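Local coordinates for protein reducing-end xylose-releasing exo-oligoxylanase Rex8A (Paenibacillus barcinonensis, PDB 6SUD) that hydrolyses xylooligosaccharides as a family 8 glycoside hydrolase, releasing xylose from their reducing ends during xylan breakdown, at residues K29-Q34 and R347-P352. The protein carries 1 engineered substitution. Residues are numbered along the deposited sequence; the frame is centred on the assembly and turned at random.
Sequences KARLEQ and RFWNTP
The backbones come nearest at R31 and W349, whose CA atoms are 9.0 Å apart, where helix 25-41 passes the C-terminal end of helix 341-349. The contact joins two helices of a glycosyl hydrolase family 8 enzyme, a family with the (alpha/alpha)6 barrel fold; the segments are 313 residues apart. The R31 guanidinium binds the backbone carbonyl of W349 at the end of helix 341-349. R31 grips W349 O end-on with two nitrogens. NH2 lies 2.6 Å from W349 O, in the carbonyl plane and on a lone pair. NH1 lies 2.7 Å from W349 O but sits above that plane. Both bonds bend at the hydrogen, near 140°, because two N-H groups of one guanidinium converge on a single oxygen. The oxygen itself lies in the guanidinium plane. A positive charge here probably suits the helix C-terminus, where carbonyls lack further turns to bond to.

The same guanidinium makes a cation-pi contact with the W349 indole. R31 CZ lies over the face of the W349 five-membered ring, 4.8 Å from its centroid. NH2 stands over the centre of the indole, 3.4 Å above the plane. The two planes are tilted by 65°, so they do not stack flat. The R31 chain starts out extended (chi1 -179°), and its bend at chi2 turns the guanidinium to W349 O. Nearer the backbone, R31 CB packs 3.8 Å from W349 CH2. A leucine in place of R31 would probably leave W349 O without the two N-H donors of the guanidinium and the indole face without its cation.

Y23 stacks on the W349 ring and F18 meets it edge-to-face. Y366 OH bonds to both R31 NH1 and T351 O. Just past the helix end, T351 OG1 donates to R347 O at 2.7 Å.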
ATOM      1  N   LYS A  29     -13.666  14.857  10.057  1.00 20.26           N
ATOM      2  CA  LYS A  29     -13.012  14.169  11.207  1.00 21.21           C
ATOM      3  C   LYS A  29     -13.925  13.047  11.729  1.00 19.83           C
ATOM      4  O   LYS A  29     -13.416  11.944  12.006  1.00 20.10           O
ATOM      5  CB  LYS A  29     -12.663  15.190  12.296  1.00 23.22           C
ATOM      6  CG  LYS A  29     -12.376  14.626  13.680  1.00 25.31           C
ATOM      7  CD  LYS A  29     -12.599  15.651  14.773  1.00 27.54           C
ATOM      8  CE  LYS A  29     -12.122  15.197  16.136  1.00 28.98           C
ATOM      9  NZ  LYS A  29     -10.703  15.565  16.373  1.00 29.62           N
ATOM     10  N   ALA A  30     -15.229  13.302  11.872  1.00 18.76           N
ATOM     11  CA  ALA A  30     -16.191  12.305  12.396  1.00 18.30           C
ATOM     12  C   ALA A  30     -16.295  11.114  11.429  1.00 17.66           C
ATOM     13  O   ALA A  30     -16.395   9.962  11.910  1.00 18.30           O
ATOM     14  CB  ALA A  30     -17.539  12.934  12.641  1.00 18.23           C
ATOM     15  N   ARG A  31     -16.277  11.388  10.123  1.00 16.21           N
ATOM     16  CA  ARG A  31     -16.383  10.350   9.062  1.00 15.59           C
ATOM     17  C   ARG A  31     -15.135   9.464   9.132  1.00 14.65           C
ATOM     18  O   ARG A  31     -15.283   8.237   9.034  1.00 14.32           O
ATOM     19  CB  ARG A  31     -16.564  10.988   7.681  1.00 16.08           C
ATOM     20  CG  ARG A  31     -16.716   9.987   6.545  1.00 16.88           C
ATOM     21  CD  ARG A  31     -17.983   9.149   6.622  1.00 17.39           C
ATOM     22  NE  ARG A  31     -18.018   8.236   5.482  1.00 17.93           N
ATOM     23  CZ  ARG A  31     -18.418   8.569   4.256  1.00 19.15           C
ATOM     24  NH1 ARG A  31     -18.387   7.661   3.293  1.00 20.18           N
ATOM     25  NH2 ARG A  31     -18.837   9.803   3.988  1.00 19.30           N
ATOM     26  N   LEU A  32     -13.965  10.077   9.327  1.00 15.29           N
ATOM     27  CA  LEU A  32     -12.686   9.335   9.378  1.00 15.13           C
ATOM     28  C   LEU A  32     -12.705   8.463  10.633  1.00 15.94           C
ATOM     29  O   LEU A  32     -12.437   7.255  10.533  1.00 15.96           O
ATOM     30  CB  LEU A  32     -11.494  10.295   9.392  1.00 15.17           C
ATOM     31  CG  LEU A  32     -10.153   9.574   9.521  1.00 14.97           C
ATOM     32  CD1 LEU A  32      -9.989   8.546   8.410  1.00 15.27           C
ATOM     33  CD2 LEU A  32      -8.986  10.532   9.528  1.00 14.70           C
ATOM     34  N   GLU A  33     -13.079   9.050  11.766  1.00 17.28           N
ATOM     35  CA  GLU A  33     -13.148   8.311  13.045  1.00 18.50           C
ATOM     36  C   GLU A  33     -14.125   7.141  12.906  1.00 17.85           C
ATOM     37  O   GLU A  33     -13.798   6.076  13.420  1.00 16.35           O
ATOM     38  CB  GLU A  33     -13.501   9.266  14.179  1.00 21.23           C
ATOM     39  CG  GLU A  33     -14.169   8.585  15.354  1.00 24.09           C
ATOM     40  CD  GLU A  33     -13.256   7.623  16.094  1.00 26.58           C
ATOM     41  OE1 GLU A  33     -13.695   7.037  17.098  1.00 31.01           O
ATOM     42  OE2 GLU A  33     -12.105   7.456  15.664  1.00 32.08           O
ATOM     43  N   GLN A  34     -15.279   7.342  12.260  1.00 17.53           N
ATOM     44  CA  GLN A  34     -16.300   6.273  12.132  1.00 18.65           C
ATOM     45  C   GLN A  34     -15.805   5.190  11.172  1.00 16.89           C
ATOM     46  O   GLN A  34     -16.156   4.003  11.383  1.00 15.76           O
ATOM     47  CB  GLN A  34     -17.656   6.784  11.652  1.00 20.51           C
ATOM     48  CG  GLN A  34     -18.740   5.735  11.848  1.00 23.79           C
ATOM     49  CD  GLN A  34     -18.654   5.071  13.204  1.00 26.86           C
ATOM     50  OE1 GLN A  34     -18.400   3.875  13.312  1.00 31.07           O
ATOM     51  NE2 GLN A  34     -18.833   5.846  14.263  1.00 28.52           N
ATOM     52  N   ARG A 347     -18.008  11.233  -5.177  1.00 14.65           N
ATOM     53  CA  ARG A 347     -18.505   9.848  -5.377  1.00 14.81           C
ATOM     54  C   ARG A 347     -18.003   8.987  -4.213  1.00 13.53           C
ATOM     55  O   ARG A 347     -18.773   8.178  -3.693  1.00 13.53           O
ATOM     56  CB  ARG A 347     -18.036   9.296  -6.726  1.00 17.06           C
ATOM     57  CG  ARG A 347     -18.389   7.834  -6.969  1.00 19.01           C
ATOM     58  CD  ARG A 347     -19.875   7.624  -7.129  1.00 21.46           C
ATOM     59  NE  ARG A 347     -20.211   6.356  -7.773  1.00 23.89           N
ATOM     60  CZ  ARG A 347     -20.352   5.185  -7.146  1.00 25.71           C
ATOM     61  NH1 ARG A 347     -20.165   5.078  -5.836  1.00 27.18           N
ATOM     62  NH2 ARG A 347     -20.663   4.109  -7.846  1.00 25.85           N
ATOM     63  N   PHE A 348     -16.741   9.171  -3.826  1.00 12.09           N
ATOM     64  CA  PHE A 348     -16.116   8.375  -2.745  1.00 11.42           C
ATOM     65  C   PHE A 348     -16.803   8.684  -1.411  1.00 11.76           C
ATOM     66  O   PHE A 348     -17.148   7.737  -0.665  1.00 11.13           O
ATOM     67  CB  PHE A 348     -14.614   8.650  -2.672  1.00 10.97           C
ATOM     68  CG  PHE A 348     -13.970   7.860  -1.569  1.00 10.72           C
ATOM     69  CD1 PHE A 348     -13.757   6.496  -1.720  1.00 10.70           C
ATOM     70  CD2 PHE A 348     -13.665   8.454  -0.355  1.00 10.67           C
ATOM     71  CE1 PHE A 348     -13.202   5.755  -0.692  1.00 10.15           C
ATOM     72  CE2 PHE A 348     -13.121   7.709   0.672  1.00 10.50           C
ATOM     73  CZ  PHE A 348     -12.880   6.365   0.495  1.00 10.37           C
ATOM     74  N   TRP A 349     -16.986   9.970  -1.111  1.00 12.19           N
ATOM     75  CA  TRP A 349     -17.637  10.445   0.139  1.00 13.06           C
ATOM     76  C   TRP A 349     -18.987   9.735   0.297  1.00 12.71           C
ATOM     77  O   TRP A 349     -19.345   9.353   1.432  1.00 13.19           O
ATOM     78  CB  TRP A 349     -17.803  11.974   0.132  1.00 13.23           C
ATOM     79  CG  TRP A 349     -18.503  12.503   1.345  1.00 13.60           C
ATOM     80  CD1 TRP A 349     -19.848  12.693   1.483  1.00 14.17           C
ATOM     81  CD2 TRP A 349     -17.914  12.875   2.606  1.00 13.84           C
ATOM     82  NE1 TRP A 349     -20.135  13.179   2.731  1.00 14.20           N
ATOM     83  CE2 TRP A 349     -18.969  13.308   3.440  1.00 14.04           C
ATOM     84  CE3 TRP A 349     -16.607  12.906   3.106  1.00 14.11           C
ATOM     85  CZ2 TRP A 349     -18.758  13.736   4.749  1.00 14.05           C
ATOM     86  CZ3 TRP A 349     -16.394  13.341   4.398  1.00 13.85           C
ATOM     87  CH2 TRP A 349     -17.457  13.744   5.210  1.00 14.10           C
ATOM     88  N   ASN A 350     -19.704   9.548  -0.810  1.00 13.31           N
ATOM     89  CA  ASN A 350     -21.093   9.020  -0.809  1.00 13.63           C
ATOM     90  C   ASN A 350     -21.077   7.487  -0.897  1.00 14.54           C
ATOM     91  O   ASN A 350     -22.165   6.896  -0.867  1.00 14.77           O
ATOM     92  CB  ASN A 350     -21.908   9.710  -1.901  1.00 13.60           C
ATOM     93  CG  ASN A 350     -22.088  11.184  -1.619  1.00 13.27           C
ATOM     94  OD1 ASN A 350     -21.697  12.035  -2.417  1.00 14.85           O
ATOM     95  ND2 ASN A 350     -22.642  11.497  -0.462  1.00 13.04           N
ATOM     96  N   THR A 351     -19.890   6.866  -0.928  1.00 14.71           N
ATOM     97  CA  THR A 351     -19.721   5.389  -0.992  1.00 15.45           C
ATOM     98  C   THR A 351     -19.439   4.864   0.415  1.00 15.51           C
ATOM     99  O   THR A 351     -18.529   5.360   1.071  1.00 16.00           O
ATOM    100  CB  THR A 351     -18.617   5.007  -1.988  1.00 15.55           C
ATOM    101  OG1 THR A 351     -18.986   5.480  -3.287  1.00 15.73           O
ATOM    102  CG2 THR A 351     -18.355   3.516  -2.047  1.00 15.46           C
ATOM    103  N   PRO A 352     -20.206   3.870   0.923  1.00 16.01           N
ATOM    104  CA  PRO A 352     -19.925   3.261   2.219  1.00 15.98           C
ATOM    105  C   PRO A 352     -18.889   2.132   2.120  1.00 15.27           C
ATOM    106  O   PRO A 352     -18.585   1.658   1.032  1.00 15.13           O
ATOM    107  CB  PRO A 352     -21.304   2.726   2.629  1.00 16.63           C
ATOM    108  CG  PRO A 352     -21.909   2.275   1.312  1.00 17.08           C
ATOM    109  CD  PRO A 352     -21.391   3.265   0.286  1.00 16.58           C
TER